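Side-chain contacts in N-hydroxyarylamine O-acetyltransferase (PDB 4DMO), which probably transfers acetyl groups to arylamines and N-hydroxyarylamines, and works with an unusual Cys-His-Glu catalytic triad: residues Leu43-Lys48 and Lys203-His208; Leu74-Tyr79 and Val89-Gly94; His110-Leu115 and Leu121-Val126. One frame throughout, in Å; residues are numbered along the deposited sequence.

Interaction 1. Residues Leu43-Lys48 and Lys203-His208; sequences LNILEK and KIIVEH
I45 reaches across from the short helix 43-46 and meets I205 and V206 in the last turn of helix 195-207. Its CB stays back, 4.4 Å from V206 CG2. From there the side chain splits. CG1 lies anti to the carbonyl carbon (chi1 -64°) and runs toward the other helix, where it packs 3.7 Å from V206 CG2. The short branch, CG2, touches the same valine more loosely, at 4.1 Å from V206 CG2. CD1 carries on along the extended chain (chi2 -175°). At the tip, I45 CD1 comes 3.7 Å from I205 CG2 and 3.9 Å from V206 CG2. One valine methyl therefore faces three carbons of I45, and the end of I45 meets two consecutive residues of the longer helix. I45 and V206 pass each other in opposite directions. I45 and I205 cross at a slant.

Y72 of helix 71-84 packs on both I45 and I205, so a third helix joins the cluster. Beyond I45 the chain turns off in a Schellman motif, with K48 at positive phi as its C-prime residue. Charged groups stay away from the contact. K203 NZ bonds to E207 OE2 on its syn lone pair, a salt bridge one turn apart on the second helix.

No hydrogen bond or salt bridge joins the two segments. The contact is small, with 142 Å² buried in all. It is made of van der Waals contacts between branched aliphatic side chains, consistent with a contact driven by exclusion of water and without directional bonds.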
# COMPACT_ATOMS: atom_id res chain seq x y z
N LEU A 43 -2.67 -8.95 -9.39
CA LEU A 43 -2.85 -9.68 -10.63
C LEU A 43 -1.57 -10.37 -11.10
O LEU A 43 -1.65 -11.40 -11.76
CB LEU A 43 -3.46 -8.77 -11.71
CG LEU A 43 -4.82 -8.14 -11.33
CD1 LEU A 43 -5.35 -7.31 -12.45
CD2 LEU A 43 -5.80 -9.24 -11.03
N ASN A 44 -0.39 -9.86 -10.74
CA ASN A 44 0.84 -10.50 -11.20
C ASN A 44 1.12 -11.84 -10.50
O ASN A 44 1.92 -12.62 -10.98
CB ASN A 44 2.05 -9.56 -11.12
CG ASN A 44 2.60 -9.35 -9.68
OD1 ASN A 44 2.12 -9.91 -8.69
ND2 ASN A 44 3.65 -8.55 -9.59
N ILE A 45 0.45 -12.09 -9.37
CA ILE A 45 0.52 -13.40 -8.70
C ILE A 45 -0.28 -14.42 -9.49
O ILE A 45 0.15 -15.55 -9.68
CB ILE A 45 -0.04 -13.36 -7.24
CG1 ILE A 45 0.83 -12.44 -6.40
CG2 ILE A 45 -0.17 -14.80 -6.64
CD1 ILE A 45 0.46 -12.36 -4.86
N LEU A 46 -1.45 -13.99 -9.94
CA LEU A 46 -2.34 -14.88 -10.68
C LEU A 46 -1.87 -15.14 -12.12
O LEU A 46 -2.09 -16.22 -12.68
CB LEU A 46 -3.73 -14.27 -10.71
CG LEU A 46 -4.35 -14.02 -9.33
CD1 LEU A 46 -5.71 -13.38 -9.51
CD2 LEU A 46 -4.46 -15.31 -8.50
N GLU A 47 -1.29 -14.12 -12.73
CA GLU A 47 -0.65 -14.25 -14.03
C GLU A 47 0.72 -14.87 -13.94
O GLU A 47 1.37 -15.08 -14.96
CB GLU A 47 -0.51 -12.89 -14.66
CG GLU A 47 -1.80 -12.21 -14.89
CD GLU A 47 -1.78 -11.48 -16.21
OE1 GLU A 47 -0.96 -10.53 -16.35
OE2 GLU A 47 -2.58 -11.87 -17.08
N LYS A 48 1.20 -15.11 -12.72
CA LYS A 48 2.50 -15.75 -12.52
C LYS A 48 3.58 -15.01 -13.27
O LYS A 48 4.43 -15.62 -13.91
CB LYS A 48 2.42 -17.22 -12.92
CG LYS A 48 1.29 -17.94 -12.17
CD LYS A 48 1.10 -19.38 -12.61
CE LYS A 48 0.62 -20.25 -11.45
NZ LYS A 48 0.00 -21.52 -11.95
N LYS A 203 7.22 -13.99 -1.70
CA LYS A 203 7.18 -15.43 -1.80
C LYS A 203 6.11 -15.94 -0.89
O LYS A 203 5.33 -16.82 -1.28
CB LYS A 203 8.55 -16.04 -1.43
CG LYS A 203 8.70 -17.54 -1.76
CD LYS A 203 10.07 -18.12 -1.28
CE LYS A 203 10.21 -19.66 -1.50
NZ LYS A 203 10.37 -20.07 -2.96
N ILE A 204 6.06 -15.41 0.33
CA ILE A 204 5.05 -15.83 1.29
C ILE A 204 3.65 -15.58 0.74
O ILE A 204 2.80 -16.47 0.73
CB ILE A 204 5.23 -15.10 2.63
CG1 ILE A 204 6.48 -15.64 3.33
CG2 ILE A 204 4.02 -15.29 3.51
CD1 ILE A 204 7.07 -14.70 4.34
N ILE A 205 3.39 -14.36 0.28
CA ILE A 205 2.06 -14.02 -0.22
C ILE A 205 1.75 -14.77 -1.54
O ILE A 205 0.62 -15.21 -1.77
CB ILE A 205 1.92 -12.46 -0.40
CG1 ILE A 205 1.95 -11.72 0.96
CG2 ILE A 205 0.67 -12.12 -1.17
CD1 ILE A 205 0.91 -12.14 1.97
N VAL A 206 2.74 -14.98 -2.40
CA VAL A 206 2.47 -15.83 -3.57
C VAL A 206 2.16 -17.31 -3.25
O VAL A 206 1.25 -17.92 -3.84
CB VAL A 206 3.64 -15.80 -4.57
CG1 VAL A 206 3.48 -16.94 -5.62
CG2 VAL A 206 3.69 -14.44 -5.27
N GLU A 207 2.91 -17.89 -2.30
CA GLU A 207 2.93 -19.35 -2.10
C GLU A 207 2.07 -19.87 -0.96
O GLU A 207 1.39 -20.88 -1.09
CB GLU A 207 4.37 -19.83 -1.89
CG GLU A 207 5.25 -19.71 -3.15
CD GLU A 207 6.72 -19.96 -2.88
OE1 GLU A 207 7.08 -20.20 -1.72
OE2 GLU A 207 7.54 -19.88 -3.82
N HIS A 208 2.12 -19.20 0.18
CA HIS A 208 1.44 -19.72 1.36
C HIS A 208 0.00 -20.06 1.02
O HIS A 208 -0.62 -19.40 0.20
CB HIS A 208 1.51 -18.71 2.48
CG HIS A 208 1.25 -19.29 3.83
ND1 HIS A 208 0.02 -19.81 4.19
CD2 HIS A 208 2.04 -19.39 4.92
CE1 HIS A 208 0.06 -20.21 5.45
NE2 HIS A 208 1.28 -19.97 5.92

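Interaction 2. Residues Leu74-Tyr79 and Val89-Gly94; sequences LNPTMY and VHLVSG
Y79 on helix 71-84 sets its ring against V89 and L91 of strand 88-98. Its CG is anti to the backbone N (chi1 168°), which swings the ring out from the helix toward the strand. L91 covers one face. Its CG stands 4.1 Å from the centroid of the Y79 ring and only 9° off the ring normal, a CH-pi contact. The L91 side chain runs at about a right angle to the tyrosine. One of its methyls, CD2, reaches back toward the helix and lies 3.9 Å from Y79 CB. The same methyl is 4.5 Å from P76 CG, so L91 also touches P76, three residues back, though loosely.

V89 meets another part of the ring. Its CG2 sits between the backbone N and the carbonyl carbon, and this rotamer places the methyl 3.6 Å from Y79 CE1. The approach is slanted. The backbone N of H90 lies near the ring plane, at its edge. The phenol end is tied to the strand through water: water 1 is 2.9 Å from Y79 OH and gives a hydrogen bond of 2.6 Å to V89 O. No direct hydrogen bond links the two segments.

The helix is kinked at P76, whose N cannot bond to the turn before. Helix and strand run nearly antiparallel, at 165°, with axes 9.1 Å apart at their closest. N75 points toward the strand, but its amide end bonds to I111 O, E125 OE2 and V126 N. L74 and M78 pack on helix 27-37, T77 packs on helix 55-64, and strand 103-117 continues the sheet beside 88-98.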
# COMPACT_ATOMS: atom_id res chain seq x y z
N LEU A 74 4.10 -1.68 -3.28
CA LEU A 74 3.77 -0.24 -3.18
C LEU A 74 4.65 0.46 -2.16
O LEU A 74 5.14 1.55 -2.41
CB LEU A 74 2.29 0.01 -2.84
CG LEU A 74 1.26 -0.59 -3.82
CD1 LEU A 74 -0.21 -0.24 -3.50
CD2 LEU A 74 1.58 -0.16 -5.21
N ASN A 75 4.89 -0.17 -1.01
CA ASN A 75 5.69 0.50 -0.01
C ASN A 75 7.18 0.62 -0.37
O ASN A 75 7.79 1.68 -0.15
CB ASN A 75 5.46 -0.11 1.38
CG ASN A 75 4.17 0.34 1.96
OD1 ASN A 75 3.76 1.47 1.78
ND2 ASN A 75 3.46 -0.57 2.62
N PRO A 76 7.76 -0.43 -0.97
CA PRO A 76 9.13 -0.23 -1.47
C PRO A 76 9.19 0.79 -2.60
O PRO A 76 10.16 1.54 -2.68
CB PRO A 76 9.53 -1.61 -1.96
CG PRO A 76 8.73 -2.54 -1.06
CD PRO A 76 7.39 -1.86 -0.94
N THR A 77 8.16 0.86 -3.44
CA THR A 77 8.12 1.90 -4.47
C THR A 77 8.26 3.28 -3.84
O THR A 77 9.00 4.11 -4.33
CB THR A 77 6.80 1.87 -5.29
OG1 THR A 77 6.70 0.64 -5.97
CG2 THR A 77 6.76 2.99 -6.32
N MET A 78 7.50 3.53 -2.77
CA MET A 78 7.48 4.84 -2.12
C MET A 78 8.82 5.04 -1.41
O MET A 78 9.47 6.07 -1.52
CB MET A 78 6.30 4.93 -1.15
CG MET A 78 6.32 6.15 -0.22
SD MET A 78 6.21 7.75 -1.06
CE MET A 78 4.48 7.80 -1.46
N TYR A 79 9.25 4.00 -0.72
CA TYR A 79 10.59 3.98 -0.16
C TYR A 79 11.66 4.50 -1.14
O TYR A 79 12.38 5.44 -0.81
CB TYR A 79 10.91 2.55 0.26
CG TYR A 79 12.35 2.30 0.58
CD1 TYR A 79 12.90 2.81 1.74
CD2 TYR A 79 13.16 1.53 -0.25
CE1 TYR A 79 14.21 2.59 2.05
CE2 TYR A 79 14.47 1.29 0.06
CZ TYR A 79 14.99 1.83 1.22
OH TYR A 79 16.29 1.63 1.56
N VAL A 89 15.08 7.04 5.13
CA VAL A 89 14.01 6.05 5.14
C VAL A 89 14.50 4.62 5.29
O VAL A 89 15.65 4.29 4.96
CB VAL A 89 13.15 6.16 3.85
CG1 VAL A 89 12.27 7.40 3.90
CG2 VAL A 89 14.01 6.16 2.60
N HIS A 90 13.61 3.77 5.78
CA HIS A 90 13.94 2.37 6.00
C HIS A 90 12.70 1.49 5.81
O HIS A 90 11.59 1.92 6.06
CB HIS A 90 14.50 2.19 7.42
CG HIS A 90 15.55 3.21 7.78
ND1 HIS A 90 16.89 3.04 7.51
CD2 HIS A 90 15.44 4.41 8.40
CE1 HIS A 90 17.56 4.10 7.93
NE2 HIS A 90 16.70 4.95 8.48
N LEU A 91 12.90 0.26 5.37
CA LEU A 91 11.83 -0.69 5.28
C LEU A 91 11.73 -1.44 6.61
O LEU A 91 12.72 -1.62 7.33
CB LEU A 91 12.09 -1.70 4.16
CG LEU A 91 11.96 -1.20 2.72
CD1 LEU A 91 12.22 -2.32 1.75
CD2 LEU A 91 10.58 -0.63 2.51
N VAL A 92 10.51 -1.85 6.93
CA VAL A 92 10.26 -2.69 8.08
C VAL A 92 9.34 -3.81 7.68
O VAL A 92 8.58 -3.71 6.68
CB VAL A 92 9.63 -1.90 9.24
CG1 VAL A 92 10.61 -0.83 9.73
CG2 VAL A 92 8.33 -1.28 8.82
N SER A 93 9.40 -4.88 8.47
CA SER A 93 8.63 -6.08 8.23
C SER A 93 7.61 -6.24 9.33
O SER A 93 7.87 -5.91 10.49
CB SER A 93 9.56 -7.30 8.18
OG SER A 93 8.86 -8.52 8.34
N GLY A 94 6.46 -6.81 8.98
CA GLY A 94 5.42 -7.05 9.94
C GLY A 94 4.44 -8.09 9.45
O GLY A 94 4.66 -8.74 8.44
O HOH W 1 17.62 3.08 3.69

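Interaction 3. Residues His110-Leu115 and Leu121-Val126; sequences HIATVL and LYLIEV
H110 NE2 donates a hydrogen bond of 2.9 Å to E125 OE1, with an angle of 160° at the hydrogen. The acceptor lies almost in the imidazole plane. The carboxylate is turned 47° from that plane. NE2 meets OE1 on the syn side, but 31° out of the carboxylate plane. E125 CG is anti to the backbone N and the chain bends at chi2, which brings OE1 to the histidine. E125 OE2 takes bonds from G127 N and N75 ND2, and Y186 OH makes a weak one to OE1, so both oxygens are held and the carboxylate's rotation is restrained. H110 also touches C71, so C71, H110 and E125 are probably the enzyme's Cys-His-Glu triad.

Next comes the backbone pairing of an antiparallel beta hairpin, strands 103-117 and 120-124. L115 and Y122 bond both ways. I124 N to T113 O is 2.7 Å, while T113 N to I124 O is weak at 3.5 Å. Water 2 bridges the same pair, accepting from T113 OG1 and donating to I124 O.

Apolar side chains fill in around this pairing. L115 CB packs 3.6 Å from I124 CG1. On the other side of the sheet, L123 CD1 lies 4.1 Å from A112 CB and also nears V114 CG1.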
# COMPACT_ATOMS: atom_id res chain seq x y z
N HIS A 110 3.76 -8.52 5.56
CA HIS A 110 3.67 -7.10 5.32
C HIS A 110 5.02 -6.42 5.27
O HIS A 110 5.97 -6.76 6.00
CB HIS A 110 2.80 -6.40 6.39
CG HIS A 110 2.40 -4.99 6.03
ND1 HIS A 110 1.36 -4.71 5.17
CD2 HIS A 110 2.88 -3.79 6.44
CE1 HIS A 110 1.21 -3.40 5.06
NE2 HIS A 110 2.11 -2.82 5.83
N ILE A 111 5.10 -5.41 4.42
CA ILE A 111 6.27 -4.55 4.36
C ILE A 111 5.78 -3.14 4.38
O ILE A 111 4.75 -2.85 3.80
CB ILE A 111 7.05 -4.74 3.08
CG1 ILE A 111 7.60 -6.16 3.01
CG2 ILE A 111 8.15 -3.69 2.94
CD1 ILE A 111 8.69 -6.44 4.00
N ALA A 112 6.52 -2.26 5.04
CA ALA A 112 6.17 -0.84 5.12
C ALA A 112 7.44 -0.03 5.23
O ALA A 112 8.55 -0.57 5.28
CB ALA A 112 5.26 -0.57 6.31
N THR A 113 7.27 1.28 5.29
CA THR A 113 8.37 2.22 5.26
C THR A 113 8.37 3.10 6.50
O THR A 113 7.32 3.58 6.92
CB THR A 113 8.20 3.14 4.03
OG1 THR A 113 8.13 2.36 2.83
CG2 THR A 113 9.36 4.10 3.92
N VAL A 114 9.53 3.33 7.10
CA VAL A 114 9.60 4.32 8.18
C VAL A 114 10.54 5.46 7.76
O VAL A 114 11.56 5.25 7.07
CB VAL A 114 10.05 3.74 9.52
CG1 VAL A 114 9.07 2.65 9.98
CG2 VAL A 114 11.44 3.20 9.40
N LEU A 115 10.13 6.66 8.12
CA LEU A 115 10.81 7.89 7.73
C LEU A 115 11.21 8.69 8.98
O LEU A 115 10.43 8.85 9.92
CB LEU A 115 9.90 8.74 6.85
CG LEU A 115 10.45 10.16 6.61
CD1 LEU A 115 11.74 10.11 5.84
CD2 LEU A 115 9.46 11.05 5.88
N LEU A 121 10.18 9.78 14.28
CA LEU A 121 9.89 8.67 13.40
C LEU A 121 8.46 8.77 12.92
O LEU A 121 7.57 9.14 13.69
CB LEU A 121 10.11 7.34 14.12
CG LEU A 121 11.45 6.63 13.94
CD1 LEU A 121 11.26 5.12 14.14
CD2 LEU A 121 12.10 6.89 12.59
N TYR A 122 8.28 8.47 11.62
CA TYR A 122 6.97 8.38 11.00
C TYR A 122 6.88 7.11 10.20
O TYR A 122 7.82 6.73 9.52
CB TYR A 122 6.70 9.58 10.08
CG TYR A 122 6.74 10.91 10.81
CD1 TYR A 122 7.94 11.50 11.12
CD2 TYR A 122 5.57 11.55 11.19
CE1 TYR A 122 8.00 12.68 11.80
CE2 TYR A 122 5.61 12.75 11.88
CZ TYR A 122 6.83 13.31 12.17
OH TYR A 122 6.90 14.50 12.84
N LEU A 123 5.73 6.45 10.30
CA LEU A 123 5.40 5.32 9.44
C LEU A 123 4.80 5.86 8.15
O LEU A 123 3.80 6.59 8.18
CB LEU A 123 4.38 4.44 10.13
CG LEU A 123 3.81 3.20 9.45
CD1 LEU A 123 4.85 2.08 9.37
CD2 LEU A 123 2.59 2.77 10.22
N ILE A 124 5.41 5.50 7.03
CA ILE A 124 4.85 5.82 5.72
C ILE A 124 4.12 4.60 5.12
O ILE A 124 4.74 3.61 4.71
CB ILE A 124 5.98 6.29 4.77
CG1 ILE A 124 6.81 7.39 5.46
CG2 ILE A 124 5.40 6.73 3.42
CD1 ILE A 124 5.98 8.61 5.98
N GLU A 125 2.79 4.68 5.08
CA GLU A 125 1.97 3.54 4.69
C GLU A 125 1.10 3.87 3.49
O GLU A 125 0.10 4.58 3.60
CB GLU A 125 1.10 3.05 5.86
CG GLU A 125 0.25 1.85 5.54
CD GLU A 125 1.08 0.67 5.05
OE1 GLU A 125 1.82 0.08 5.87
OE2 GLU A 125 0.95 0.32 3.85
N VAL A 126 1.48 3.28 2.35
CA VAL A 126 0.75 3.48 1.10
C VAL A 126 0.26 2.16 0.46
O VAL A 126 -0.32 2.17 -0.64
CB VAL A 126 1.61 4.27 0.10
CG1 VAL A 126 1.96 5.60 0.70
CG2 VAL A 126 2.86 3.48 -0.26
O HOH W 2 5.79 3.47 2.11

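Interactions 2 and 3 are neighbours, with centres about 6 Å apart. Strands 88-98 and 103-117 lie side by side in the eight-stranded antiparallel sheet. They are probably bonded there through H90 O and V114 N, 2.7 Å apart. Interaction 3 holds the probable His and Glu of the triad, and the helix of interaction 2 carries C71 and N75, which bonds to E125. Interaction 1 lies farther from the chain centre but is buried too. Its centre is about 19 Å from that of interaction 2 and 23 Å from that of interaction 3. Along the chain its segments enclose both others, and interaction 2 precedes interaction 3. Helix 71-84 also reaches interaction 1, through Y72 on I45 and I205 and E73 on N44. It thus joins the sheet of the probable catalytic His to that small helix pair.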